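Local structure of TetR-family transcriptional regulator (Pectobacterium atrosepticum, 2HYT) at residues A[165-170]-A[175-180]; A[123-128]-A[156-161]; A[135-140]-A[148-153]; A[51-54]-A[58-61]; A[20-25]-A[102-107]. The protein probably binds regulatory DNA through an N-terminal helix-turn-helix and acts as a dimeric transcription factor, as TetR-family proteins do. One frame throughout, in Å; residues are numbered along the deposited sequence.

Contact 1. Residues A[165-170]-A[175-180]; sequences AFWIAE and NARLAQ. With EDO (1,2-ethanediol), chain C.
Trp167 turns its CG anti to the backbone N (chi1 178°), swinging the indole against helix 174-190, and Arg177 answers with a chain extended from CG to NE that runs across the ring. The guanidinium lies flat on the five-membered ring, group centres 4.1 Å apart and planes 11° apart, a stack with off-centre cation-pi character. Behind it Arg177 CD sits over the six-membered ring, 3.7 Å from the centroid, a CH-pi contact on the same indole. The guanidinium is also tethered at one end: Arg177 NH1 donates in its own plane to Trp167 O at 2.9 Å, with an N-H...O angle of 158°. Glu170 N reaches that carbonyl from the opposite face, so two donors share it. Gln180 OE1 comes to the indole edge, 3.5 Å from Trp167 CH2, whereas the indole NE1 donates to Gln151 of the second subunit. Across the contact, Glu170 OE1 forms a long salt bridge, 3.9 Å from Arg177 NH1, and a water links the same two atoms. The Glu170 carboxylate is otherwise held by Arg114, by Arg126 of the second subunit and by 1,2-ethanediol, whose O2 donates to Glu170 OE2 at 2.6 Å. Toward helix 85-98, Ile168 CD1 packs on Leu178 CD1 at 4.0 Å, with Leu97 and Leu101 close by. The short helical segments approach to 8.4 Å and run nearly antiparallel, forming a helical hairpin beside the partner chain, consistent with the helix-bundle dimer interface of TetR-family C-terminal domains.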
# COMPACT_ATOMS: atom_id res chain seq x y z
N ALA A 165 1.87 1.82 -9.35
CA ALA A 165 3.30 2.17 -9.49
C ALA A 165 4.21 1.02 -9.11
O ALA A 165 5.16 0.71 -9.83
CB ALA A 165 3.64 3.42 -8.72
N PHE A 166 3.91 0.33 -8.01
CA PHE A 166 4.66 -0.88 -7.64
C PHE A 166 4.64 -1.90 -8.75
O PHE A 166 5.69 -2.48 -9.10
CB PHE A 166 4.08 -1.53 -6.39
CG PHE A 166 4.43 -0.84 -5.10
CD1 PHE A 166 5.74 -0.41 -4.84
CD2 PHE A 166 3.49 -0.72 -4.09
CE1 PHE A 166 6.04 0.20 -3.63
CE2 PHE A 166 3.81 -0.09 -2.88
CZ PHE A 166 5.11 0.33 -2.66
N TRP A 167 3.45 -2.11 -9.30
CA TRP A 167 3.20 -3.10 -10.34
C TRP A 167 4.03 -2.72 -11.56
O TRP A 167 4.77 -3.54 -12.13
CB TRP A 167 1.71 -3.18 -10.64
CG TRP A 167 1.38 -4.12 -11.72
CD1 TRP A 167 1.43 -5.48 -11.67
CD2 TRP A 167 0.98 -3.78 -13.06
NE1 TRP A 167 1.06 -6.01 -12.86
CE2 TRP A 167 0.78 -4.99 -13.74
CE3 TRP A 167 0.73 -2.58 -13.73
CZ2 TRP A 167 0.38 -5.04 -15.05
CZ3 TRP A 167 0.32 -2.64 -15.04
CH2 TRP A 167 0.20 -3.85 -15.70
N ILE A 168 3.99 -1.46 -11.95
CA ILE A 168 4.76 -1.03 -13.13
C ILE A 168 6.25 -1.28 -12.88
O ILE A 168 6.97 -1.73 -13.79
CB ILE A 168 4.50 0.45 -13.45
CG1 ILE A 168 3.08 0.63 -13.96
CG2 ILE A 168 5.51 0.98 -14.45
CD1 ILE A 168 2.52 2.07 -13.89
N ALA A 169 6.71 -1.01 -11.67
CA ALA A 169 8.13 -1.13 -11.31
C ALA A 169 8.58 -2.60 -11.16
O ALA A 169 9.78 -2.84 -11.14
CB ALA A 169 8.44 -0.29 -10.05
N GLU A 170 7.63 -3.54 -11.07
CA GLU A 170 7.89 -5.02 -11.01
C GLU A 170 8.16 -5.62 -12.39
O GLU A 170 8.73 -6.72 -12.49
CB GLU A 170 6.66 -5.77 -10.49
CG GLU A 170 6.49 -5.76 -9.00
CD GLU A 170 5.13 -6.25 -8.53
OE1 GLU A 170 4.22 -6.57 -9.33
OE2 GLU A 170 4.95 -6.31 -7.32
N ASN A 175 7.63 -0.14 -19.56
CA ASN A 175 6.97 0.71 -20.54
C ASN A 175 5.60 0.20 -20.94
O ASN A 175 4.61 0.97 -21.01
CB ASN A 175 7.83 0.83 -21.79
CG ASN A 175 9.11 1.57 -21.56
OD1 ASN A 175 9.12 2.63 -20.95
ND2 ASN A 175 10.22 1.02 -22.07
N ALA A 176 5.53 -1.10 -21.17
CA ALA A 176 4.26 -1.79 -21.50
C ALA A 176 3.27 -1.64 -20.35
O ALA A 176 2.11 -1.26 -20.55
CB ALA A 176 4.51 -3.24 -21.81
N ARG A 177 3.72 -1.96 -19.14
CA ARG A 177 2.85 -1.89 -17.96
C ARG A 177 2.37 -0.46 -17.74
O ARG A 177 1.20 -0.23 -17.37
CB ARG A 177 3.58 -2.38 -16.71
CG ARG A 177 3.78 -3.87 -16.74
CD ARG A 177 4.08 -4.42 -15.39
NE ARG A 177 4.13 -5.87 -15.47
CZ ARG A 177 4.27 -6.70 -14.44
NH1 ARG A 177 4.40 -6.24 -13.23
NH2 ARG A 177 4.30 -8.02 -14.64
N LEU A 178 3.24 0.52 -17.93
CA LEU A 178 2.78 1.92 -17.78
C LEU A 178 1.57 2.28 -18.66
O LEU A 178 0.59 2.88 -18.20
CB LEU A 178 3.94 2.91 -18.00
CG LEU A 178 3.59 4.40 -18.06
CD1 LEU A 178 2.91 4.87 -16.76
CD2 LEU A 178 4.81 5.27 -18.38
N ALA A 179 1.62 1.94 -19.95
CA ALA A 179 0.50 2.19 -20.85
C ALA A 179 -0.79 1.50 -20.39
O ALA A 179 -1.89 2.06 -20.39
CB ALA A 179 0.89 1.72 -22.27
N GLN A 180 -0.65 0.25 -19.99
CA GLN A 180 -1.78 -0.54 -19.45
C GLN A 180 -2.34 0.09 -18.19
O GLN A 180 -3.56 0.17 -18.03
CB GLN A 180 -1.35 -1.97 -19.17
CG GLN A 180 -1.00 -2.74 -20.44
CD GLN A 180 -0.41 -4.07 -20.17
OE1 GLN A 180 0.36 -4.25 -19.21
NE2 GLN A 180 -0.76 -5.05 -21.03
C1 EDO C . 0.76 -5.84 -7.83
O1 EDO C . 1.42 -6.89 -8.55
C2 EDO C . 1.85 -5.00 -7.18
O2 EDO C . 2.64 -5.82 -6.31
O HOH W 1 3.73 -8.33 -11.15

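Contact 2. Residues A[123-128]-A[156-161]; sequences DSQRHC and LIYGSL
Cys128 CB rests over one face of the Tyr158 ring, 4.0 Å from its centroid, a CH-pi contact that is the tight part of the interface. Its nearest ring atom is Tyr158 CE1, 3.6 Å from Cys128 CB; the sulfur approaches obliquely, a sulfur-aromatic contact less certain because Cys128 has two conformers. With CG anti to the backbone N (chi1 165°), the Tyr158 ring points across to helix 122-141; the CA atoms of Cys128 and Tyr158 are 7.1 Å apart. Gln125 approaches obliquely, through its methylenes alone, CG lying 3.7 Å from Tyr158 OH, and its extended chain carries the amide on beyond the hydroxyl end. That amide is held elsewhere, NE2 by Ala120 O and OE1 by Arg114 of the second subunit. The loose side is the outer one of helix 122-141, where Asp123 and His127 are exposed to solvent and Arg126 NH2 bridges to Asp123 OD1 at 2.8 Å. Tyr158 itself is buried beside Val129 and Ala120, with Glu163 of the second subunit packing on it. Helix 150-170 thus lies between helix 122-141, met through Tyr158, and helix 85-98, where Ile157 packs on Phe89 and Leu161 on Tyr96.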
# COMPACT_ATOMS: atom_id res chain seq x y z
N ASP A 123 2.75 7.79 7.85
CA ASP A 123 2.77 9.26 7.84
C ASP A 123 2.84 9.81 6.42
O ASP A 123 2.13 10.78 6.08
CB ASP A 123 3.95 9.81 8.63
CG ASP A 123 3.72 9.86 10.13
OD1 ASP A 123 2.58 9.63 10.62
OD2 ASP A 123 4.73 10.16 10.81
N SER A 124 3.74 9.23 5.61
CA SER A 124 3.93 9.65 4.22
C SER A 124 2.64 9.44 3.42
O SER A 124 2.25 10.27 2.60
CB SER A 124 5.06 8.88 3.55
OG SER A 124 5.16 9.24 2.19
N GLN A 125 2.00 8.31 3.67
CA GLN A 125 0.73 8.00 3.04
C GLN A 125 -0.34 9.05 3.40
O GLN A 125 -1.05 9.58 2.53
CB GLN A 125 0.26 6.63 3.49
CG GLN A 125 1.17 5.50 2.99
CD GLN A 125 0.73 4.17 3.54
OE1 GLN A 125 -0.43 3.83 3.49
NE2 GLN A 125 1.66 3.41 4.06
N ARG A 126 -0.44 9.39 4.68
CA ARG A 126 -1.45 10.36 5.12
C ARG A 126 -1.15 11.70 4.48
O ARG A 126 -2.07 12.43 4.09
CB ARG A 126 -1.47 10.45 6.64
CG ARG A 126 -2.18 9.22 7.24
CD ARG A 126 -2.43 9.29 8.75
NE ARG A 126 -1.19 9.13 9.51
CZ ARG A 126 -0.75 7.97 10.00
NH1 ARG A 126 -1.43 6.84 9.83
NH2 ARG A 126 0.39 7.94 10.67
N HIS A 127 0.13 12.05 4.37
CA HIS A 127 0.51 13.27 3.70
C HIS A 127 0.07 13.34 2.20
O HIS A 127 -0.44 14.35 1.73
CB HIS A 127 2.02 13.44 3.81
CG HIS A 127 2.49 14.82 3.49
ND1 HIS A 127 3.10 15.13 2.30
CD2 HIS A 127 2.42 15.97 4.20
CE1 HIS A 127 3.39 16.43 2.29
NE2 HIS A 127 2.99 16.95 3.43
N CYS A 128 0.27 12.25 1.48
CA CYS A 128 -0.10 12.17 0.08
C CYS A 128 -1.62 12.28 -0.02
O CYS A 128 -2.16 12.92 -0.94
CB CYS A 128 0.35 10.84 -0.52
SG CYS A 128 2.11 10.64 -0.73
N LEU A 156 -8.70 6.24 -1.58
CA LEU A 156 -8.93 5.28 -2.64
C LEU A 156 -8.02 5.57 -3.85
O LEU A 156 -7.33 4.68 -4.33
CB LEU A 156 -10.39 5.28 -3.07
CG LEU A 156 -11.33 4.65 -2.05
CD1 LEU A 156 -12.78 5.21 -2.30
CD2 LEU A 156 -11.28 3.15 -2.11
N ILE A 157 -8.04 6.83 -4.29
CA ILE A 157 -7.24 7.21 -5.46
C ILE A 157 -5.73 7.02 -5.23
O ILE A 157 -5.05 6.37 -6.01
CB ILE A 157 -7.56 8.67 -5.90
CG1 ILE A 157 -9.02 8.80 -6.35
CG2 ILE A 157 -6.58 9.13 -6.98
CD1 ILE A 157 -9.44 10.29 -6.52
N TYR A 158 -5.23 7.59 -4.14
CA TYR A 158 -3.82 7.44 -3.76
C TYR A 158 -3.46 5.94 -3.70
O TYR A 158 -2.42 5.50 -4.25
CB TYR A 158 -3.49 8.18 -2.45
CG TYR A 158 -2.15 7.69 -1.91
CD1 TYR A 158 -0.96 8.08 -2.53
CD2 TYR A 158 -2.06 6.80 -0.89
CE1 TYR A 158 0.26 7.59 -2.12
CE2 TYR A 158 -0.85 6.30 -0.47
CZ TYR A 158 0.31 6.74 -1.05
OH TYR A 158 1.52 6.25 -0.61
N GLY A 159 -4.31 5.10 -3.07
CA GLY A 159 -4.03 3.67 -2.96
C GLY A 159 -3.90 3.02 -4.33
O GLY A 159 -3.01 2.20 -4.57
N SER A 160 -4.78 3.38 -5.24
CA SER A 160 -4.74 2.78 -6.58
C SER A 160 -3.42 3.10 -7.26
O SER A 160 -2.78 2.23 -7.88
CB SER A 160 -5.93 3.26 -7.42
OG SER A 160 -5.83 4.61 -7.88
N LEU A 161 -3.01 4.36 -7.14
CA LEU A 161 -1.82 4.85 -7.83
C LEU A 161 -0.58 4.24 -7.24
O LEU A 161 0.32 3.85 -7.96
CB LEU A 161 -1.75 6.37 -7.74
CG LEU A 161 -2.85 7.14 -8.46
CD1 LEU A 161 -2.71 8.67 -8.17
CD2 LEU A 161 -2.81 6.89 -9.95

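Contact 3. Residues A[135-140]-A[148-153]; sequences LIDNLI and ADPQAL
Ile136 and Pro150 meet at the heart of the contact, where one methyl does double duty: Ile136 CG2 lies 3.8 Å from Leu153 CD2 and 4.0 Å from Pro150 CA. Ile136 and Leu153 cross at about a right angle, the branch methyl CG2 against Leu153 CD2. One residue on, Asp137 CB packs against the proline ring, 4.1 Å from Pro150 CG. A turn later, Ile140 stretches CD1 toward the loop before the helix and comes within 3.5 Å of Ala148 O, with the proline ring also near. Ile140 gets there with CG1 beside its backbone N and the chain then extended (chi2 163°). Further out, Asp149, at the N-cap, accepts from Ala152 N through OD2 at 3.0 Å, a nearly straight bond of 162° that caps the first turn, from which Pro150 and Leu153 face helix 122-141. The carboxylate of Asp137 is drawn to Arg141. Phe89 backs Ile136, while Leu192 covers Leu153; beyond them, Leu187 of the second subunit packs on Ala148. The contact closes the turn between helices 122-141 and 150-170, a helical hairpin of the C-terminal part. Between the segments the chemistry is mainly apolar, methyls and a proline ring, with the Asp137 side chain and the Ala148 carbonyl at its margin. Pro150 brings no N-H to a first-turn position where the helix itself offers no acceptor; the helices meet by van der Waals contact.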
# COMPACT_ATOMS: atom_id res chain seq x y z
N LEU A 135 -7.20 18.68 -3.65
CA LEU A 135 -7.62 18.70 -5.05
C LEU A 135 -9.07 18.16 -5.26
O LEU A 135 -9.87 18.74 -5.96
CB LEU A 135 -6.59 17.94 -5.88
CG LEU A 135 -6.88 17.86 -7.38
CD1 LEU A 135 -7.06 19.23 -8.01
CD2 LEU A 135 -5.73 17.08 -8.09
N ILE A 136 -9.36 16.99 -4.70
CA ILE A 136 -10.71 16.43 -4.77
C ILE A 136 -11.77 17.36 -4.21
O ILE A 136 -12.81 17.52 -4.82
CB ILE A 136 -10.74 15.04 -4.09
CG1 ILE A 136 -9.88 14.09 -4.88
CG2 ILE A 136 -12.16 14.54 -3.95
CD1 ILE A 136 -10.43 13.80 -6.29
N ASP A 137 -11.51 17.95 -3.06
CA ASP A 137 -12.42 18.92 -2.41
C ASP A 137 -12.75 20.04 -3.40
O ASP A 137 -13.91 20.40 -3.62
CB ASP A 137 -11.74 19.46 -1.15
CG ASP A 137 -12.62 20.37 -0.34
OD1 ASP A 137 -12.88 21.49 -0.81
OD2 ASP A 137 -12.98 20.00 0.81
N ASN A 138 -11.69 20.59 -4.00
CA ASN A 138 -11.84 21.62 -5.02
C ASN A 138 -12.74 21.17 -6.17
O ASN A 138 -13.68 21.91 -6.55
CB ASN A 138 -10.48 22.10 -5.50
CG ASN A 138 -10.55 23.06 -6.66
OD1 ASN A 138 -10.78 22.65 -7.79
ND2 ASN A 138 -10.44 24.34 -6.38
N LEU A 139 -12.49 19.99 -6.74
CA LEU A 139 -13.26 19.49 -7.87
C LEU A 139 -14.70 19.18 -7.51
O LEU A 139 -15.61 19.34 -8.34
CB LEU A 139 -12.60 18.22 -8.42
CG LEU A 139 -11.24 18.44 -9.10
CD1 LEU A 139 -10.48 17.12 -9.29
CD2 LEU A 139 -11.41 19.15 -10.47
N ILE A 140 -14.92 18.73 -6.27
CA ILE A 140 -16.31 18.55 -5.81
C ILE A 140 -17.02 19.90 -5.68
O ILE A 140 -18.16 20.08 -6.14
CB ILE A 140 -16.37 17.72 -4.51
CG1 ILE A 140 -15.97 16.29 -4.81
CG2 ILE A 140 -17.83 17.78 -3.97
CD1 ILE A 140 -15.58 15.47 -3.55
N ALA A 148 -18.82 13.23 -2.61
CA ALA A 148 -18.18 12.16 -1.86
C ALA A 148 -17.36 12.81 -0.78
O ALA A 148 -17.15 14.03 -0.81
CB ALA A 148 -17.32 11.34 -2.76
N ASP A 149 -16.95 12.05 0.23
CA ASP A 149 -16.06 12.59 1.22
C ASP A 149 -14.69 12.74 0.58
O ASP A 149 -14.11 11.76 0.10
CB ASP A 149 -15.94 11.69 2.46
CG ASP A 149 -15.01 12.27 3.48
OD1 ASP A 149 -15.35 13.35 4.06
OD2 ASP A 149 -13.94 11.71 3.68
N PRO A 150 -14.14 13.95 0.56
CA PRO A 150 -12.85 14.14 -0.05
C PRO A 150 -11.74 13.24 0.47
O PRO A 150 -10.96 12.74 -0.33
CB PRO A 150 -12.55 15.64 0.20
CG PRO A 150 -13.80 16.25 0.38
CD PRO A 150 -14.68 15.23 1.03
N GLN A 151 -11.65 13.05 1.79
CA GLN A 151 -10.57 12.26 2.36
C GLN A 151 -10.69 10.78 1.98
O GLN A 151 -9.70 10.11 1.67
CB GLN A 151 -10.46 12.40 3.85
CG GLN A 151 -9.09 11.96 4.37
CD GLN A 151 -8.86 12.36 5.79
OE1 GLN A 151 -9.23 11.64 6.70
NE2 GLN A 151 -8.29 13.56 6.00
N ALA A 152 -11.91 10.28 2.07
CA ALA A 152 -12.20 8.90 1.63
C ALA A 152 -11.82 8.65 0.17
O ALA A 152 -11.14 7.71 -0.15
CB ALA A 152 -13.68 8.57 1.84
N LEU A 153 -12.23 9.56 -0.70
CA LEU A 153 -11.97 9.42 -2.12
C LEU A 153 -10.50 9.56 -2.40
O LEU A 153 -9.95 8.80 -3.17
CB LEU A 153 -12.80 10.40 -2.91
CG LEU A 153 -12.67 10.32 -4.39
CD1 LEU A 153 -12.87 8.86 -4.92
CD2 LEU A 153 -13.69 11.26 -5.05

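Contact 4. Residues A[51-54]-A[58-61]; sequences HHFG and GLLA
At the end of the predicted helix-turn-helix, where helix 48-53 gives way to helix 56-81, Phe53 packs on Leu59. The ring is met squarely on one face: Leu59 CD1 stands 3.7 Å from its centroid and only 6° off the normal, a CH-pi contact over the middle of the ring. His52 CB lies above the opposite face, displaced toward the rim, so the phenyl is sandwiched between a leucine methyl and its own neighbour. The bases of the two side chains touch as well, with Phe53 CB 4.0 Å from Leu59 CB. With CG of Leu59 anti to the backbone N (chi1 178°), the chi2 rotation then sets CD1 over the ring. Nearer the turn it is backbone that meets backbone: Phe53 O comes to 3.7 Å from Gly58 CA, a closeness possible because Gly58 has no CB, which would run into that carbonyl oxygen. The helix breaks at Gly54, whose positive phi of 88° redirects the chain. Asp55 OD1 then accepts from Gly58 N in the first turn of helix 56-81. From helix 7-28, Arg14 packs on Phe53 and bonds His52 O; Met35 and Leu38 of helix 35-42 touch Leu59. This junction lies within the TetR-type DNA-binding region, where the probable recognition helix 48-53 is packed onto the long helix leading to the C-terminal domain.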
# COMPACT_ATOMS: atom_id res chain seq x y z
N HIS A 51 27.49 8.49 11.72
CA HIS A 51 27.19 9.58 12.65
C HIS A 51 25.89 10.31 12.34
O HIS A 51 25.07 10.59 13.21
CB HIS A 51 28.34 10.56 12.58
CG HIS A 51 28.19 11.72 13.49
ND1 HIS A 51 28.13 11.58 14.86
CD2 HIS A 51 28.21 13.06 13.24
CE1 HIS A 51 28.05 12.78 15.42
NE2 HIS A 51 28.11 13.69 14.46
N HIS A 52 25.67 10.57 11.04
CA HIS A 52 24.44 11.26 10.66
C HIS A 52 23.18 10.38 10.55
O HIS A 52 22.07 10.87 10.82
CB HIS A 52 24.65 12.02 9.34
CG HIS A 52 25.45 13.27 9.50
ND1 HIS A 52 24.88 14.51 9.70
CD2 HIS A 52 26.78 13.45 9.54
CE1 HIS A 52 25.84 15.41 9.79
NE2 HIS A 52 27.00 14.79 9.75
N PHE A 53 23.32 9.13 10.09
CA PHE A 53 22.17 8.32 9.73
C PHE A 53 22.00 7.03 10.54
O PHE A 53 20.96 6.40 10.46
CB PHE A 53 22.23 8.00 8.23
CG PHE A 53 22.30 9.24 7.36
CD1 PHE A 53 21.19 10.03 7.16
CD2 PHE A 53 23.50 9.66 6.83
CE1 PHE A 53 21.27 11.18 6.40
CE2 PHE A 53 23.56 10.79 6.04
CZ PHE A 53 22.46 11.57 5.87
N GLY A 54 23.02 6.63 11.30
CA GLY A 54 22.91 5.47 12.18
C GLY A 54 23.27 4.17 11.48
O GLY A 54 24.19 3.45 11.87
N GLY A 58 18.57 3.71 7.78
CA GLY A 58 18.33 5.09 8.18
C GLY A 58 18.64 6.10 7.04
O GLY A 58 17.95 7.07 6.79
N LEU A 59 19.76 5.84 6.37
CA LEU A 59 20.15 6.62 5.20
C LEU A 59 19.09 6.49 4.11
O LEU A 59 18.63 7.50 3.54
CB LEU A 59 21.51 6.16 4.71
CG LEU A 59 22.03 6.88 3.46
CD1 LEU A 59 21.96 8.42 3.53
CD2 LEU A 59 23.50 6.35 3.15
N LEU A 60 18.70 5.25 3.82
CA LEU A 60 17.66 5.02 2.82
C LEU A 60 16.38 5.81 3.17
O LEU A 60 15.79 6.46 2.30
CB LEU A 60 17.33 3.55 2.66
CG LEU A 60 16.28 3.23 1.58
CD1 LEU A 60 16.69 3.67 0.17
CD2 LEU A 60 15.90 1.73 1.65
N ALA A 61 15.95 5.76 4.43
CA ALA A 61 14.74 6.49 4.83
C ALA A 61 14.88 7.97 4.58
O ALA A 61 13.95 8.65 4.07
CB ALA A 61 14.38 6.19 6.29

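Contact 5. Residues A[20-25]-A[102-107]; sequences TARKVF and EPEIQR. With EDO (1,2-ethanediol), chain D.
Arg22 and Glu104 join in a side-on, two-pronged salt bridge. Arg22 NE donates to Glu104 OE2 at 2.9 Å, and Arg22 NH2 donates to Glu104 OE1, also at 2.9 Å. Both bonds are close to straight (166° for the NE bond) and use the syn sides of the carboxylate oxygens. The oxygens lie near the guanidinium plane, but the carboxylate is twisted by 35° against it, so the paired groups are not coplanar. The shapes of the chains make this possible: Arg22 bends at chi3 (71°), turning NE and NH2 toward helix 103-117, while Glu104, its CG anti to the backbone N, reaches out extended and meets the arginine at about a right angle. Each carboxylate oxygen has a further donor. A water bridges Glu104 OE2, at 2.7 Å, to Arg22 O, tying the carboxylate to the backbone of helix 7-28 as well. The O2 of 1,2-ethanediol donates to Glu104 OE1 at 2.8 Å. Together with the arginine these donors would probably favour the charged carboxylate. Arg107 is also bent at chi3, and this folds its NE back to a weak bond with Pro103 O, 3.4 Å long; its NH2 reaches Ser26 O near the C-terminal end of helix 7-28. Arg22 NH1 is taken by Glu70 and Gln66, and Val63 and Ile67 flank the side chain. Helix 56-81 thus forms a third wall, and the salt bridge joins helix 7-28 of the probable DNA-binding part to helix 103-117 of the C-terminal part.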
# COMPACT_ATOMS: atom_id res chain seq x y z
N THR A 20 24.91 13.17 -1.99
CA THR A 20 25.96 12.27 -2.49
C THR A 20 25.52 10.83 -2.46
O THR A 20 25.74 10.09 -3.41
CB THR A 20 27.24 12.43 -1.67
OG1 THR A 20 27.74 13.72 -1.95
CG2 THR A 20 28.30 11.33 -2.02
N ALA A 21 24.84 10.43 -1.39
CA ALA A 21 24.33 9.05 -1.33
C ALA A 21 23.39 8.80 -2.50
O ALA A 21 23.46 7.76 -3.14
CB ALA A 21 23.60 8.78 0.01
N ARG A 22 22.51 9.76 -2.80
CA ARG A 22 21.63 9.61 -3.95
C ARG A 22 22.39 9.43 -5.25
O ARG A 22 22.02 8.59 -6.09
CB ARG A 22 20.69 10.83 -4.06
CG ARG A 22 19.58 10.76 -3.07
CD ARG A 22 18.70 12.01 -3.13
NE ARG A 22 17.88 12.07 -4.34
CZ ARG A 22 17.05 13.08 -4.59
NH1 ARG A 22 16.96 14.10 -3.75
NH2 ARG A 22 16.31 13.09 -5.68
N LYS A 23 23.45 10.19 -5.43
CA LYS A 23 24.23 10.10 -6.67
C LYS A 23 24.90 8.74 -6.78
O LYS A 23 24.83 8.09 -7.83
CB LYS A 23 25.28 11.19 -6.71
CG LYS A 23 26.07 11.26 -8.00
CD LYS A 23 26.91 12.56 -8.01
CE LYS A 23 27.43 12.88 -9.39
NZ LYS A 23 26.35 13.44 -10.27
N VAL A 24 25.50 8.28 -5.69
CA VAL A 24 26.20 6.96 -5.70
C VAL A 24 25.22 5.81 -5.86
O VAL A 24 25.46 4.90 -6.68
CB VAL A 24 27.13 6.81 -4.48
CG1 VAL A 24 27.75 5.41 -4.41
CG2 VAL A 24 28.21 7.89 -4.55
N PHE A 25 24.10 5.85 -5.15
CA PHE A 25 23.13 4.78 -5.26
C PHE A 25 22.60 4.72 -6.72
O PHE A 25 22.24 3.64 -7.22
CB PHE A 25 21.95 4.95 -4.29
CG PHE A 25 22.28 4.72 -2.83
CD1 PHE A 25 23.25 3.79 -2.42
CD2 PHE A 25 21.55 5.38 -1.85
CE1 PHE A 25 23.50 3.55 -1.07
CE2 PHE A 25 21.80 5.16 -0.50
CZ PHE A 25 22.78 4.25 -0.11
N GLU A 102 11.01 6.37 -13.92
CA GLU A 102 12.20 7.18 -13.73
C GLU A 102 13.18 6.38 -12.89
O GLU A 102 12.82 5.84 -11.85
CB GLU A 102 11.84 8.52 -13.05
CG GLU A 102 10.87 9.34 -13.88
CD GLU A 102 10.55 10.68 -13.29
OE1 GLU A 102 11.14 11.04 -12.22
OE2 GLU A 102 9.71 11.41 -13.89
N PRO A 103 14.44 6.27 -13.33
CA PRO A 103 15.32 5.34 -12.60
C PRO A 103 15.43 5.51 -11.08
O PRO A 103 15.45 4.50 -10.36
CB PRO A 103 16.69 5.54 -13.30
CG PRO A 103 16.34 5.99 -14.62
CD PRO A 103 15.08 6.81 -14.53
N GLU A 104 15.50 6.74 -10.56
CA GLU A 104 15.63 6.87 -9.13
C GLU A 104 14.39 6.40 -8.36
O GLU A 104 14.50 5.72 -7.35
CB GLU A 104 15.94 8.32 -8.73
CG GLU A 104 16.17 8.42 -7.25
CD GLU A 104 16.77 9.73 -6.85
OE1 GLU A 104 16.22 10.75 -7.31
OE2 GLU A 104 17.74 9.73 -6.06
N ILE A 105 13.23 6.82 -8.82
CA ILE A 105 11.97 6.45 -8.19
C ILE A 105 11.75 4.96 -8.34
O ILE A 105 11.40 4.27 -7.38
CB ILE A 105 10.82 7.32 -8.79
CG1 ILE A 105 11.07 8.78 -8.37
CG2 ILE A 105 9.44 6.83 -8.32
CD1 ILE A 105 10.11 9.79 -9.02
N GLN A 106 11.93 4.45 -9.55
CA GLN A 106 11.75 3.06 -9.80
C GLN A 106 12.55 2.21 -8.85
O GLN A 106 12.07 1.21 -8.33
CB GLN A 106 12.15 2.76 -11.25
CG GLN A 106 12.01 1.34 -11.64
CD GLN A 106 12.52 1.12 -13.06
OE1 GLN A 106 13.70 1.36 -13.34
NE2 GLN A 106 11.63 0.74 -13.95
N ARG A 107 13.82 2.56 -8.69
CA ARG A 107 14.74 1.72 -7.95
C ARG A 107 14.68 2.02 -6.47
O ARG A 107 14.30 1.14 -5.68
CB ARG A 107 16.13 1.93 -8.49
CG ARG A 107 16.30 1.22 -9.85
CD ARG A 107 17.76 1.18 -10.26
NE ARG A 107 18.23 2.49 -10.67
CZ ARG A 107 19.51 2.85 -10.83
NH1 ARG A 107 20.50 2.00 -10.58
NH2 ARG A 107 19.79 4.09 -11.24
C1 EDO D . 12.28 13.07 -7.48
O1 EDO D . 11.60 13.97 -8.37
C2 EDO D . 13.59 12.70 -8.17
O2 EDO D . 13.72 11.30 -8.32
O HOH W 2 19.50 7.65 -6.02

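From the N terminus, contact 5 opens first, on helix 7-28. Contact 4 opens and closes within its loop, a short turn inside a long excursion, and the two touch where Leu59 packs on Ala21 and Phe25. When the chain reaches 102-107, contact 5 closes, tying the N-terminal helices to the C-terminal part. Contact 2 follows on helices 122-141 and 150-170, with contact 3 nested in its loop at the turn between the same two helices; Ile157 and Ile136 join them. Contact 1 comes last and, through Ala169 on Gln106, touches contact 5. No loops cross. Contacts 1, 2 and 3 all share helix 150-170 and touch the second subunit.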